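Local coordinates for protein replicative DNA helicase (Mycobacterium smegmatis, PDB 6OWN) that is a splicing intein domain that probably excises itself from the helicase and joins the flanking sequences, its splicing being reversibly inhibited by zinc, at residues D24-P29 and R117-D122; C48-F53 and A58-A63; Q64-T69 and V73-N78. All coordinates share one frame; numbering follows the deposited sequence.

Contact 1: residues D24-P29 and R117-D122. With ZN (zinc ion), chain E.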
loop_
_atom_site.group_PDB
_atom_site.type_symbol
_atom_site.label_atom_id
_atom_site.label_comp_id
_atom_site.label_asym_id
_atom_site.label_seq_id
_atom_site.Cartn_x
_atom_site.Cartn_y
_atom_site.Cartn_z
ATOM N N ASP A 24 -8.954 11.251 -8.478
ATOM C CA ASP A 24 -9.705 10.049 -8.151
ATOM C C ASP A 24 -9.815 9.916 -6.637
ATOM O O ASP A 24 -9.158 10.634 -5.878
ATOM C CB ASP A 24 -9.030 8.794 -8.709
ATOM C CG ASP A 24 -9.085 8.717 -10.217
ATOM O OD1 ASP A 24 -9.688 9.614 -10.835
ATOM O OD2 ASP A 24 -8.520 7.754 -10.787
ATOM N N HIS A 25 -10.638 8.959 -6.204
ATOM C CA HIS A 25 -10.804 8.634 -4.793
ATOM C C HIS A 25 -10.443 7.178 -4.544
ATOM O O HIS A 25 -10.852 6.289 -5.302
ATOM C CB HIS A 25 -12.244 8.894 -4.325
ATOM C CG HIS A 25 -12.557 10.345 -4.151
ATOM N ND1 HIS A 25 -12.935 11.148 -5.204
ATOM C CD2 HIS A 25 -12.517 11.147 -3.059
ATOM C CE1 HIS A 25 -13.131 12.380 -4.768
ATOM N NE2 HIS A 25 -12.890 12.405 -3.468
ATOM N N LEU A 26 -9.680 6.944 -3.484
ATOM C CA LEU A 26 -9.438 5.630 -2.914
ATOM C C LEU A 26 -10.293 5.477 -1.656
ATOM O O LEU A 26 -11.222 6.262 -1.428
ATOM C CB LEU A 26 -7.947 5.466 -2.629
ATOM C CG LEU A 26 -7.086 5.546 -3.879
ATOM C CD1 LEU A 26 -5.609 5.519 -3.506
ATOM C CD2 LEU A 26 -7.436 4.392 -4.806
ATOM N N LEU A 27 -9.987 4.476 -0.829
ATOM C CA LEU A 27 -10.682 4.254 0.436
ATOM C C LEU A 27 -9.714 4.494 1.584
ATOM O O LEU A 27 -8.584 3.996 1.553
ATOM C CB LEU A 27 -11.256 2.836 0.516
ATOM C CG LEU A 27 -12.341 2.480 -0.513
ATOM C CD1 LEU A 27 -13.002 1.136 -0.168
ATOM C CD2 LEU A 27 -13.393 3.593 -0.605
ATOM N N GLY A 28 -10.157 5.264 2.584
ATOM C CA GLY A 28 -9.345 5.598 3.727
ATOM C C GLY A 28 -9.387 4.526 4.798
ATOM O O GLY A 28 -9.922 3.434 4.590
ATOM N N PRO A 29 -8.830 4.823 5.979
ATOM C CA PRO A 29 -8.685 3.773 6.999
ATOM C C PRO A 29 -10.007 3.298 7.570
ATOM O O PRO A 29 -10.055 2.211 8.158
ATOM C CB PRO A 29 -7.816 4.443 8.072
ATOM C CG PRO A 29 -8.131 5.904 7.933
ATOM C CD PRO A 29 -8.374 6.138 6.464
ATOM N N ARG A 117 4.827 2.958 -8.262
ATOM C CA ARG A 117 4.241 4.296 -8.261
ATOM C C ARG A 117 3.612 4.526 -6.892
ATOM O O ARG A 117 3.127 3.586 -6.268
ATOM C CB ARG A 117 3.195 4.452 -9.383
ATOM C CG ARG A 117 2.428 5.792 -9.383
ATOM C CD ARG A 117 1.848 6.132 -10.771
ATOM N NE ARG A 117 1.024 7.342 -10.737
ATOM C CZ ARG A 117 -0.300 7.344 -10.845
ATOM N NH1 ARG A 117 -0.950 6.198 -11.001
ATOM N NH2 ARG A 117 -0.983 8.480 -10.793
ATOM N N CYS A 118 3.656 5.772 -6.416
ATOM C CA CYS A 118 3.059 6.129 -5.138
ATOM C C CYS A 118 1.982 7.181 -5.374
ATOM O O CYS A 118 1.962 7.853 -6.408
ATOM C CB CYS A 118 4.112 6.659 -4.141
ATOM S SG CYS A 118 3.825 6.250 -2.354
ATOM N N VAL A 119 1.067 7.298 -4.409
ATOM C CA VAL A 119 0.053 8.347 -4.393
ATOM C C VAL A 119 -0.060 8.871 -2.969
ATOM O O VAL A 119 0.289 8.190 -2.001
ATOM C CB VAL A 119 -1.340 7.874 -4.868
ATOM C CG1 VAL A 119 -1.302 7.406 -6.315
ATOM C CG2 VAL A 119 -1.870 6.797 -3.945
ATOM N N GLU A 120 -0.561 10.095 -2.853
ATOM C CA GLU A 120 -0.834 10.733 -1.571
ATOM C C GLU A 120 -2.322 11.041 -1.477
ATOM O O GLU A 120 -2.935 11.473 -2.462
ATOM C CB GLU A 120 -0.009 12.019 -1.401
ATOM C CG GLU A 120 -0.145 12.682 -0.030
ATOM C CD GLU A 120 0.540 14.042 0.052
ATOM O OE1 GLU A 120 1.172 14.469 -0.940
ATOM O OE2 GLU A 120 0.433 14.689 1.117
ATOM N N VAL A 121 -2.904 10.788 -0.302
ATOM C CA VAL A 121 -4.326 11.015 -0.059
ATOM C C VAL A 121 -4.467 12.013 1.095
ATOM O O VAL A 121 -3.520 12.270 1.835
ATOM C CB VAL A 121 -5.092 9.705 0.239
ATOM C CG1 VAL A 121 -5.045 8.762 -0.966
ATOM C CG2 VAL A 121 -4.535 9.029 1.469
ATOM N N ASP A 122 -5.671 12.581 1.246
ATOM C CA ASP A 122 -5.836 13.712 2.156
ATOM C C ASP A 122 -6.629 13.405 3.437
ATOM O O ASP A 122 -7.137 14.337 4.068
ATOM C CB ASP A 122 -6.451 14.904 1.415
ATOM C CG ASP A 122 -7.805 14.599 0.782
ATOM O OD1 ASP A 122 -8.358 13.500 0.998
ATOM O OD2 ASP A 122 -8.314 15.483 0.049
HETATM ZN ZN ZN E . 1.628 5.577 -2.102
#

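Contact 2: residues C48-F53 and A58-A63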
loop_
_atom_site.group_PDB
_atom_site.type_symbol
_atom_site.label_atom_id
_atom_site.label_comp_id
_atom_site.label_asym_id
_atom_site.label_seq_id
_atom_site.Cartn_x
_atom_site.Cartn_y
_atom_site.Cartn_z
ATOM N N CYS A 48 12.660 -3.967 -5.076
ATOM C CA CYS A 48 11.289 -4.355 -4.802
ATOM C C CYS A 48 11.236 -5.528 -3.835
ATOM O O CYS A 48 12.206 -6.272 -3.653
ATOM C CB CYS A 48 10.534 -4.676 -6.097
ATOM S SG CYS A 48 10.168 -3.153 -7.070
ATOM N N TYR A 49 10.071 -5.662 -3.209
ATOM C CA TYR A 49 9.786 -6.663 -2.194
ATOM C C TYR A 49 8.378 -7.201 -2.419
ATOM O O TYR A 49 7.507 -6.490 -2.918
ATOM C CB TYR A 49 9.852 -6.087 -0.765
ATOM C CG TYR A 49 11.224 -5.680 -0.290
ATOM C CD1 TYR A 49 11.828 -4.521 -0.756
ATOM C CD2 TYR A 49 11.903 -6.443 0.651
ATOM C CE1 TYR A 49 13.097 -4.155 -0.325
ATOM C CE2 TYR A 49 13.164 -6.079 1.096
ATOM C CZ TYR A 49 13.754 -4.943 0.607
ATOM O OH TYR A 49 15.006 -4.580 1.056
ATOM N N VAL A 50 8.171 -8.462 -2.042
ATOM C CA VAL A 50 6.842 -9.019 -1.832
ATOM C C VAL A 50 6.571 -9.028 -0.333
ATOM O O VAL A 50 7.401 -9.494 0.459
ATOM C CB VAL A 50 6.710 -10.438 -2.415
ATOM C CG1 VAL A 50 5.231 -10.832 -2.461
ATOM C CG2 VAL A 50 7.316 -10.518 -3.794
ATOM N N VAL A 51 5.425 -8.494 0.060
ATOM C CA VAL A 51 4.951 -8.565 1.435
ATOM C C VAL A 51 3.759 -9.508 1.433
ATOM O O VAL A 51 2.772 -9.261 0.732
ATOM C CB VAL A 51 4.573 -7.178 1.980
ATOM C CG1 VAL A 51 4.197 -7.250 3.449
ATOM C CG2 VAL A 51 5.724 -6.187 1.773
ATOM N N GLU A 52 3.858 -10.601 2.181
ATOM C CA GLU A 52 2.775 -11.569 2.287
ATOM C C GLU A 52 2.026 -11.376 3.600
ATOM O O GLU A 52 2.641 -11.126 4.639
ATOM C CB GLU A 52 3.313 -12.997 2.174
ATOM C CG GLU A 52 3.799 -13.323 0.770
ATOM C CD GLU A 52 4.563 -14.633 0.697
ATOM O OE1 GLU A 52 4.770 -15.266 1.758
ATOM O OE2 GLU A 52 4.962 -15.020 -0.422
ATOM N N PHE A 53 0.695 -11.474 3.543
ATOM C CA PHE A 53 -0.163 -11.193 4.688
ATOM C C PHE A 53 -0.978 -12.418 5.089
ATOM O O PHE A 53 -1.235 -13.328 4.290
ATOM C CB PHE A 53 -1.126 -10.035 4.403
ATOM C CG PHE A 53 -0.447 -8.756 4.026
ATOM C CD1 PHE A 53 0.044 -7.906 4.993
ATOM C CD2 PHE A 53 -0.311 -8.401 2.698
ATOM C CE1 PHE A 53 0.672 -6.725 4.649
ATOM C CE2 PHE A 53 0.330 -7.229 2.349
ATOM C CZ PHE A 53 0.812 -6.386 3.326
ATOM N N ALA A 58 -1.063 -10.594 -0.984
ATOM C CA ALA A 58 0.326 -10.176 -1.077
ATOM C C ALA A 58 0.395 -8.897 -1.891
ATOM O O ALA A 58 -0.405 -8.692 -2.809
ATOM C CB ALA A 58 1.199 -11.257 -1.719
ATOM N N ILE A 59 1.354 -8.035 -1.538
ATOM C CA ILE A 59 1.550 -6.756 -2.210
ATOM C C ILE A 59 3.030 -6.591 -2.537
ATOM O O ILE A 59 3.887 -6.802 -1.672
ATOM C CB ILE A 59 1.054 -5.579 -1.350
ATOM C CG1 ILE A 59 -0.437 -5.737 -1.028
ATOM C CG2 ILE A 59 1.340 -4.251 -2.062
ATOM C CD1 ILE A 59 -0.993 -4.675 -0.091
ATOM N N VAL A 60 3.334 -6.199 -3.775
ATOM C CA VAL A 60 4.698 -5.839 -4.156
ATOM C C VAL A 60 4.895 -4.349 -3.915
ATOM O O VAL A 60 4.100 -3.522 -4.381
ATOM C CB VAL A 60 4.980 -6.204 -5.625
ATOM C CG1 VAL A 60 6.346 -5.694 -6.032
ATOM C CG2 VAL A 60 4.884 -7.711 -5.832
ATOM N N ALA A 61 5.942 -3.999 -3.165
ATOM C CA ALA A 61 6.227 -2.607 -2.830
ATOM C C ALA A 61 7.726 -2.365 -2.932
ATOM O O ALA A 61 8.515 -3.301 -2.836
ATOM C CB ALA A 61 5.754 -2.242 -1.421
ATOM N N ASP A 62 8.122 -1.101 -3.120
ATOM C CA ASP A 62 9.555 -0.838 -3.106
ATOM C C ASP A 62 10.050 -0.684 -1.669
ATOM O O ASP A 62 9.265 -0.648 -0.715
ATOM C CB ASP A 62 9.913 0.384 -3.969
ATOM C CG ASP A 62 9.413 1.708 -3.396
ATOM O OD1 ASP A 62 8.632 1.706 -2.434
ATOM O OD2 ASP A 62 9.801 2.768 -3.937
ATOM N N ALA A 63 11.378 -0.578 -1.534
ATOM C CA ALA A 63 12.029 -0.628 -0.223
ATOM C C ALA A 63 11.522 0.457 0.720
ATOM O O ALA A 63 11.388 0.224 1.929
ATOM C CB ALA A 63 13.544 -0.499 -0.389
#

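Contact 3: residues Q64-T69 and V73-N78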
loop_
_atom_site.group_PDB
_atom_site.type_symbol
_atom_site.label_atom_id
_atom_site.label_comp_id
_atom_site.label_asym_id
_atom_site.label_seq_id
_atom_site.Cartn_x
_atom_site.Cartn_y
_atom_site.Cartn_z
ATOM N N GLN A 64 11.235 1.639 0.187
ATOM C CA GLN A 64 10.914 2.823 0.975
ATOM C C GLN A 64 9.420 3.078 1.123
ATOM O O GLN A 64 9.042 4.101 1.703
ATOM C CB GLN A 64 11.572 4.067 0.357
ATOM C CG GLN A 64 13.094 4.059 0.385
ATOM C CD GLN A 64 13.687 5.107 -0.532
ATOM O OE1 GLN A 64 13.555 6.304 -0.283
ATOM N NE2 GLN A 64 14.327 4.663 -1.613
ATOM N N HIS A 65 8.559 2.208 0.599
ATOM C CA HIS A 65 7.134 2.349 0.879
ATOM C C HIS A 65 6.878 2.210 2.375
ATOM O O HIS A 65 7.523 1.409 3.058
ATOM C CB HIS A 65 6.318 1.309 0.117
ATOM C CG HIS A 65 4.846 1.523 0.229
ATOM N ND1 HIS A 65 4.135 2.265 -0.686
ATOM C CD2 HIS A 65 3.952 1.120 1.162
ATOM C CE1 HIS A 65 2.863 2.304 -0.329
ATOM N NE2 HIS A 65 2.728 1.623 0.795
ATOM N N GLN A 66 5.931 2.992 2.890
ATOM C CA GLN A 66 5.694 3.094 4.328
ATOM C C GLN A 66 4.420 2.354 4.718
ATOM O O GLN A 66 3.418 2.404 4.000
ATOM C CB GLN A 66 5.603 4.563 4.766
ATOM C CG GLN A 66 6.922 5.337 4.616
ATOM C CD GLN A 66 6.768 6.843 4.806
ATOM O OE1 GLN A 66 5.878 7.301 5.509
ATOM N NE2 GLN A 66 7.652 7.614 4.184
ATOM N N TRP A 67 4.465 1.699 5.880
ATOM C CA TRP A 67 3.429 0.846 6.424
ATOM C C TRP A 67 3.132 1.231 7.865
ATOM O O TRP A 67 4.060 1.430 8.660
ATOM C CB TRP A 67 3.859 -0.619 6.393
ATOM C CG TRP A 67 4.209 -1.106 5.042
ATOM C CD1 TRP A 67 5.431 -1.048 4.438
ATOM C CD2 TRP A 67 3.331 -1.743 4.114
ATOM N NE1 TRP A 67 5.366 -1.610 3.185
ATOM C CE2 TRP A 67 4.086 -2.043 2.963
ATOM C CE3 TRP A 67 1.973 -2.091 4.143
ATOM C CZ2 TRP A 67 3.535 -2.683 1.856
ATOM C CZ3 TRP A 67 1.424 -2.710 3.036
ATOM C CH2 TRP A 67 2.204 -3.000 1.909
ATOM N N PRO A 68 1.864 1.308 8.235
ATOM C CA PRO A 68 1.489 1.613 9.623
ATOM C C PRO A 68 1.463 0.355 10.480
ATOM O O PRO A 68 0.532 -0.453 10.387
ATOM C CB PRO A 68 0.095 2.234 9.477
ATOM C CG PRO A 68 -0.481 1.534 8.249
ATOM C CD PRO A 68 0.697 1.242 7.334
ATOM N N THR A 69 2.478 0.184 11.315
ATOM C CA THR A 69 2.537 -0.984 12.192
ATOM C C THR A 69 2.271 -0.600 13.648
ATOM O O THR A 69 2.171 0.578 14.009
ATOM C CB THR A 69 3.888 -1.709 12.075
ATOM O OG1 THR A 69 4.905 -0.975 12.764
ATOM C CG2 THR A 69 4.270 -1.893 10.612
ATOM N N VAL A 73 5.277 3.778 12.016
ATOM C CA VAL A 73 5.515 3.681 10.582
ATOM C C VAL A 73 6.825 2.950 10.340
ATOM O O VAL A 73 7.863 3.300 10.913
ATOM C CB VAL A 73 5.529 5.086 9.957
ATOM C CG1 VAL A 73 5.923 5.026 8.479
ATOM C CG2 VAL A 73 4.178 5.746 10.121
ATOM N N ARG A 74 6.785 1.921 9.492
ATOM C CA ARG A 74 7.986 1.215 9.062
ATOM C C ARG A 74 8.042 1.176 7.542
ATOM O O ARG A 74 7.014 0.997 6.884
ATOM C CB ARG A 74 8.021 -0.225 9.607
ATOM C CG ARG A 74 8.095 -0.317 11.121
ATOM C CD ARG A 74 9.509 -0.065 11.606
ATOM N NE ARG A 74 9.640 -0.137 13.060
ATOM C CZ ARG A 74 9.468 0.897 13.878
ATOM N NH1 ARG A 74 9.152 2.087 13.386
ATOM N NH2 ARG A 74 9.618 0.745 15.188
ATOM N N ILE A 75 9.237 1.327 6.981
ATOM C CA ILE A 75 9.390 1.128 5.544
ATOM C C ILE A 75 9.505 -0.366 5.240
ATOM O O ILE A 75 9.844 -1.180 6.106
ATOM C CB ILE A 75 10.589 1.913 4.983
ATOM C CG1 ILE A 75 11.915 1.307 5.461
ATOM C CG2 ILE A 75 10.495 3.393 5.368
ATOM C CD1 ILE A 75 13.118 1.857 4.707
ATOM N N THR A 76 9.182 -0.730 3.992
ATOM C CA THR A 76 9.164 -2.139 3.595
ATOM C C THR A 76 10.454 -2.854 3.989
ATOM O O THR A 76 10.421 -3.982 4.500
ATOM C CB THR A 76 8.932 -2.270 2.084
ATOM O OG1 THR A 76 7.758 -1.537 1.691
ATOM C CG2 THR A 76 8.744 -3.724 1.723
ATOM N N ALA A 77 11.598 -2.196 3.784
ATOM C CA ALA A 77 12.907 -2.769 4.080
ATOM C C ALA A 77 13.119 -3.054 5.561
ATOM O O ALA A 77 14.129 -3.670 5.912
ATOM C CB ALA A 77 14.005 -1.822 3.589
ATOM N N ASN A 78 12.207 -2.614 6.428
ATOM C CA ASN A 78 12.294 -2.832 7.864
ATOM C C ASN A 78 11.155 -3.677 8.399
ATOM O O ASN A 78 11.110 -3.935 9.608
ATOM C CB ASN A 78 12.311 -1.487 8.605
ATOM C CG ASN A 78 13.657 -0.805 8.531
ATOM O OD1 ASN A 78 14.684 -1.469 8.409
ATOM N ND2 ASN A 78 13.663 0.529 8.605
#

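Contact 1: residues D24-P29 and R117-D122
Leu26 reaches across one intervening strand to touch Val119 and Val121, on the core side of an antiparallel sheet in the all-beta Hint (hedgehog/intein) fold. Strand 33-39 lies between strand 25-27 and strand 116-121, so the backbones stay well apart: the nearest alpha carbons, those of Leu26 and Val121, are 8.0 Å from each other. The contact is therefore small, burying 89 Å² in all, and wholly apolar. Leu26 CB points at the other segment but stops 4.7 Å from Val121 CG1. With CG turned beside the backbone N and anti to the carbonyl carbon (chi1 -62°), the chain heads for Val119, and CG, 4.8 Å from Val121 CG1, comes no closer to that second valine. The branches then part. CD2 turns off to one side, while CD1 goes forward and makes both contacts, 4.0 Å to Val119 CG2 and 4.2 Å to Val121 CG1. The leucine meets the side chain of Val121 at about a right angle and that of Val119 more aslant, so a single methyl sits against one methyl from each. Val36 of the middle strand, Leu8 and Tyr128 also pack on Leu26. On the same strand, Val121 N bonds to Asn139 OD1, tying it to the intein's C terminus. Val119 also borders the metal: Cys118, Val119 and Tyr128 make up a zinc site. Cys118 SG holds the zinc ion at 2.3 Å, and Val119 CG2, the very methyl that meets Leu26, lies 4.1 Å from that ion.

Contact 2: residues C48-F53 and A58-A63
Tyr49, Ile59 and Ala58 bury the most surface in this antiparallel beta hairpin, whose strands 48-53 and 58-62 run at 149° to one another. Two hydrogen-bonded pairs hold the backbones together, each with a bond in both directions: Tyr49 with Ala61, and Val51 with Ile59, where Val51 N gives a nearly straight bond (167°) to Ile59 O at 2.9 Å. Tyr49 has its CG beside the backbone N (chi1 -68°), which leans the ring towards Ala63, just past the C-terminal end of strand 58-62. There its CE1 edge atom comes 3.7 Å from Ala63 CB, obliquely to the ring, and Ala61 O lies at the rim near the ring plane. Ile59, on the same face of the sheet, sends CG1 in the direction of the turn. It meets the edge of the Phe53 ring, CE2 to Ile59 CG1 being 3.8 Å, and CD1 stays equally near that atom. Ala58 belongs to the other face, and its one methyl has three neighbours: it sits 3.5 Å from Val51 O, and also touches Val50 CG1 at 4.1 Å and Glu52 CG at 4.2 Å. Next along this face, Val50 CG2 and Val60 CG2 face each other. The model has no alpha-helix, so the hairpin is bordered by strands. Strand 48-53 bonds along its other side to strand 103-111, where Arg109 forms a salt bridge with Glu52; Val60 bonds through its backbone to Ala3 of strand 2-3, and Trp67 of strand 66-69 packs on Val51, Ile59 and Ala61, the face that also carries Tyr49.

Contact 3: residues Q64-T69 and V73-N78
The short antiparallel hairpin of strands 66-69 and 72-75 follows directly on His65, which by its position is probably the conserved histidine of intein block B in this Hint fold. Trp67 and Arg74 form the hydrogen-bonded pair: Trp67 N gives to Arg74 O, and Arg74 N returns a bond to Trp67 O. One step on, Thr76 N bonds to His65 O at 2.9 Å, almost along the carbonyl direction, and Ile75 CA makes a CA-H...O contact with the same oxygen at 3.1 Å. His65 is thus anchored by its backbone, while its ring lays CD2 over one face of the Trp67 indole, 3.6 Å above the plane and offset towards the rim. Beyond the hairpin, His65 NE2 bonds to Thr137 OG1 and the side chain touches Ala1, which puts it near both chain termini, where the splice junctions would lie in the precursor. On the outer face Gln66 runs extended past Val73 and Ile75, with its CG 4.1 Å from Ile75 CG2 and its OE1 3.7 Å from Val73 CG1. Near the turn Thr69 crosses Arg74 at about a right angle and sets OG1 3.6 Å from the methylene CG; the polar partners of that hydroxyl are in the turn, Gly72 O and His71 N. Arg74 bends sharply at its second torsion (-79°), and NH1 folds back to bond to Val73 O from above the carbonyl plane, 51° out of it. The indole nitrogen makes a side-chain bond across the hairpin. Trp67 NE1 points at Thr76 OG1, which also bonds to Asp62 O, and the bond lies in the ring plane, 2.8 Å long and 164° at the hydrogen.

From the N terminus the chain first passes through 24-29, whose partner 117-122 comes only after 87 more residues, so contact 1 closes a long loop near the end of the domain. Contacts 2 and 3 both nest inside it, one after the other and without crossing. Contact 2 closes a four-residue turn and contact 3 closes a second tight hairpin, with three residues between its segments. These two hairpins follow each other at Ala63 and Gln64 and touch, Ala63 O lying 3.1 Å from Ala77 N in a probable hydrogen bond. Contact 1 belongs to the other large sheet, its centre about 18 Å from that of contact 2, on the opposite side of the chain's centre.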